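Local coordinates for neuraminidase (PDB 4GDJ), which is a bat influenza A virus neuraminidase-like glycoprotein that may remove terminal sialic acid from glycoconjugates, though its putative active site has diverged, at residues 79-84 and 94-99. Sequence-based numbering, arbitrary orientation.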
ATOM      1  N   LEU A  79       3.402  14.023   9.185  1.00 21.08           N
ATOM      2  CA  LEU A  79       4.092  13.364   8.093  1.00 20.79           C
ATOM      3  C   LEU A  79       5.503  13.908   8.023  1.00 28.41           C
ATOM      4  O   LEU A  79       5.705  15.115   8.012  1.00 27.54           O
ATOM      5  CB  LEU A  79       3.372  13.653   6.782  1.00 19.24           C
ATOM      6  CG  LEU A  79       4.065  13.114   5.534  1.00 18.33           C
ATOM      7  CD1 LEU A  79       4.153  11.582   5.555  1.00 20.00           C
ATOM      8  CD2 LEU A  79       3.314  13.593   4.333  1.00 19.71           C
ATOM      9  N   TYR A  80       6.471  13.002   8.015  1.00 23.48           N
ATOM     10  CA  TYR A  80       7.885  13.314   7.832  1.00 20.94           C
ATOM     11  C   TYR A  80       8.428  12.508   6.652  1.00 23.56           C
ATOM     12  O   TYR A  80       7.833  11.531   6.215  1.00 27.51           O
ATOM     13  CB  TYR A  80       8.705  12.906   9.067  1.00 24.70           C
ATOM     14  CG  TYR A  80       8.775  13.932  10.171  1.00 30.88           C
ATOM     15  CD1 TYR A  80       7.696  14.181  10.976  1.00 40.89           C
ATOM     16  CD2 TYR A  80       9.944  14.633  10.410  1.00 37.65           C
ATOM     17  CE1 TYR A  80       7.762  15.131  11.983  1.00 47.59           C
ATOM     18  CE2 TYR A  80      10.029  15.567  11.423  1.00 36.93           C
ATOM     19  CZ  TYR A  80       8.933  15.816  12.196  1.00 41.61           C
ATOM     20  OH  TYR A  80       9.020  16.756  13.201  1.00 52.91           O
ATOM     21  N   LYS A  81       9.587  12.918   6.178  1.00 29.88           N
ATOM     22  CA  LYS A  81      10.248  12.291   5.049  1.00 28.79           C
ATOM     23  C   LYS A  81      11.765  12.201   5.323  1.00 33.71           C
ATOM     24  O   LYS A  81      12.378  13.123   5.867  1.00 33.68           O
ATOM     25  CB  LYS A  81       9.923  13.137   3.822  1.00 28.97           C
ATOM     26  CG  LYS A  81      10.783  12.997   2.659  1.00 26.08           C
ATOM     27  CD  LYS A  81      10.470  14.057   1.657  1.00 33.00           C
ATOM     28  CE  LYS A  81      11.560  14.124   0.595  1.00 48.38           C
ATOM     29  NZ  LYS A  81      11.201  14.969  -0.570  1.00 53.95           N
ATOM     30  N   THR A  82      12.365  11.079   4.947  1.00 33.70           N
ATOM     31  CA  THR A  82      13.775  10.833   5.208  1.00 32.96           C
ATOM     32  C   THR A  82      14.381  10.077   4.050  1.00 29.06           C
ATOM     33  O   THR A  82      13.778   9.112   3.570  1.00 31.99           O
ATOM     34  CB  THR A  82      13.967   9.900   6.407  1.00 33.30           C
ATOM     35  OG1 THR A  82      13.267  10.409   7.541  1.00 41.40           O
ATOM     36  CG2 THR A  82      15.437   9.758   6.732  1.00 40.15           C
ATOM     37  N   PRO A  83      15.589  10.462   3.631  1.00 36.71           N
ATOM     38  CA  PRO A  83      16.332   9.668   2.633  1.00 33.75           C
ATOM     39  C   PRO A  83      16.443   8.217   3.056  1.00 22.54           C
ATOM     40  O   PRO A  83      16.721   7.896   4.222  1.00 29.72           O
ATOM     41  CB  PRO A  83      17.717  10.312   2.623  1.00 40.49           C
ATOM     42  CG  PRO A  83      17.483  11.724   3.120  1.00 46.34           C
ATOM     43  CD  PRO A  83      16.340  11.647   4.083  1.00 37.27           C
ATOM     44  N   ILE A  84      16.207   7.333   2.106  1.00 30.40           N
ATOM     45  CA  ILE A  84      16.102   5.908   2.377  1.00 32.27           C
ATOM     46  C   ILE A  84      17.330   5.345   3.130  1.00 51.10           C
ATOM     47  O   ILE A  84      17.188   4.467   4.014  1.00 49.76           O
ATOM     48  CB  ILE A  84      15.820   5.158   1.072  1.00 44.37           C
ATOM     49  CG1 ILE A  84      15.407   3.711   1.331  1.00 47.01           C
ATOM     50  CG2 ILE A  84      17.046   5.212   0.174  1.00 46.21           C
ATOM     51  CD1 ILE A  84      14.423   3.556   2.463  1.00 47.53           C
ATOM     52  N   GLU A  94      12.617  15.325   7.501  1.00 40.87           N
ATOM     53  CA  GLU A  94      12.022  16.617   7.159  1.00 41.36           C
ATOM     54  C   GLU A  94      10.530  16.619   7.431  1.00 38.44           C
ATOM     55  O   GLU A  94       9.797  15.793   6.878  1.00 30.55           O
ATOM     56  CB  GLU A  94      12.257  16.869   5.674  1.00 52.06           C
ATOM     57  CG  GLU A  94      11.556  18.086   5.103  1.00 62.79           C
ATOM     58  CD  GLU A  94      11.872  18.273   3.630  1.00 77.11           C
ATOM     59  OE1 GLU A  94      12.747  17.542   3.112  1.00 80.60           O
ATOM     60  OE2 GLU A  94      11.243  19.140   2.988  1.00 85.81           O
ATOM     61  N   MET A  95      10.052  17.547   8.258  1.00 31.01           N
ATOM     62  CA  MET A  95       8.620  17.614   8.524  1.00 34.24           C
ATOM     63  C   MET A  95       7.899  18.168   7.318  1.00 29.51           C
ATOM     64  O   MET A  95       8.411  19.034   6.616  1.00 34.05           O
ATOM     65  CB  MET A  95       8.282  18.472   9.735  1.00 35.94           C
ATOM     66  CG  MET A  95       6.766  18.547   9.978  1.00 48.40           C
ATOM     67  SD  MET A  95       6.383  19.378  11.523  1.00 71.42           S
ATOM     68  CE  MET A  95       4.570  19.451  11.433  1.00 57.13           C
ATOM     69  N   ILE A  96       6.711  17.635   7.050  1.00 23.31           N
ATOM     70  CA  ILE A  96       5.968  18.058   5.878  1.00 20.82           C
ATOM     71  C   ILE A  96       4.680  18.738   6.370  1.00 28.05           C
ATOM     72  O   ILE A  96       4.547  19.943   6.239  1.00 29.90           O
ATOM     73  CB  ILE A  96       5.713  16.877   4.940  1.00 24.21           C
ATOM     74  CG1 ILE A  96       7.057  16.364   4.414  1.00 29.30           C
ATOM     75  CG2 ILE A  96       4.836  17.284   3.783  1.00 27.58           C
ATOM     76  CD1 ILE A  96       6.913  15.219   3.463  1.00 32.40           C
ATOM     77  N   LEU A  97       3.779  17.976   6.991  1.00 29.20           N
ATOM     78  CA  LEU A  97       2.487  18.503   7.442  1.00 29.66           C
ATOM     79  C   LEU A  97       1.960  17.659   8.598  1.00 34.95           C
ATOM     80  O   LEU A  97       2.274  16.480   8.698  1.00 26.18           O
ATOM     81  CB  LEU A  97       1.452  18.412   6.312  1.00 27.62           C
ATOM     82  CG  LEU A  97       1.442  19.405   5.155  1.00 29.57           C
ATOM     83  CD1 LEU A  97       0.404  18.950   4.135  1.00 32.68           C
ATOM     84  CD2 LEU A  97       1.123  20.786   5.673  1.00 26.54           C
ATOM     85  N   PRO A  98       1.115  18.246   9.451  1.00 26.01           N
ATOM     86  CA  PRO A  98       0.474  17.479  10.518  1.00 24.05           C
ATOM     87  C   PRO A  98      -0.523  16.503   9.901  1.00 26.83           C
ATOM     88  O   PRO A  98      -1.155  16.840   8.890  1.00 22.77           O
ATOM     89  CB  PRO A  98      -0.273  18.556  11.323  1.00 31.39           C
ATOM     90  CG  PRO A  98       0.326  19.840  10.897  1.00 32.30           C
ATOM     91  CD  PRO A  98       0.676  19.648   9.466  1.00 23.96           C
ATOM     92  N   GLY A  99      -0.664  15.326  10.490  1.00 25.59           N
ATOM     93  CA  GLY A  99      -1.678  14.392  10.044  1.00 27.13           C
ATOM     94  C   GLY A  99      -1.405  12.996  10.530  1.00 22.68           C
ATOM     95  O   GLY A  99      -0.322  12.715  11.068  1.00 26.31           O
TER
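The carbonyl oxygen of Glu94 is met by two groups of the facing strand. Lys81 N donates a hydrogen bond to Glu94 O at 3.0 Å, and Tyr80 CA adds a CA-H...O contact to the same oxygen. Strands 79-83 and 94-98 form an antiparallel hairpin, the last two strands of a four-stranded blade of the neuraminidase beta-propeller, with 94-98 at its outer edge. Glu94 N returns a straighter bond (162° at the hydrogen) to Lys81 O, 2.8 Å away, completing the hydrogen-bonded pair. Tyr80 and Met95 follow as a non-hydrogen-bonded pair, after which Ile96 and Leu97 both face Leu79 in a classic beta bulge. There Ile96 N binds Leu79 O at 2.9 Å, while Leu79 N donates a hydrogen bond to Leu97 O. The extra residue turns the Ile96 side chain onto the face of Leu79 and Lys81: its CD1 lies 3.7 Å from Lys81 CB, and its CG2 packs against Leu79 CD2. This face meets strand 111-117 of the next blade, where Val113 takes Leu79 and Ile96 and Val115 takes Leu79 and Leu97; Lys81 makes cation-pi contacts with Trp111 and Phe54. Lys81 NZ and Glu94 OE1 are 4.8 Å apart, too far for a salt bridge, though the opposite charges may still attract weakly. On the other face of the sheet, Tyr80 swings its CG away from its own carbonyl carbon (chi1 -86°), laying the ring over the Met95 backbone. Met95 CA forms a CH-pi contact, 14° off the ring normal, and Met95 CB sits 3.7 Å from Tyr80 CZ. The extended methionine chain then leads away, its SD reaching the ring only obliquely in a Met-aromatic contact, with Tyr80 OH 4.1 Å from the sulfur.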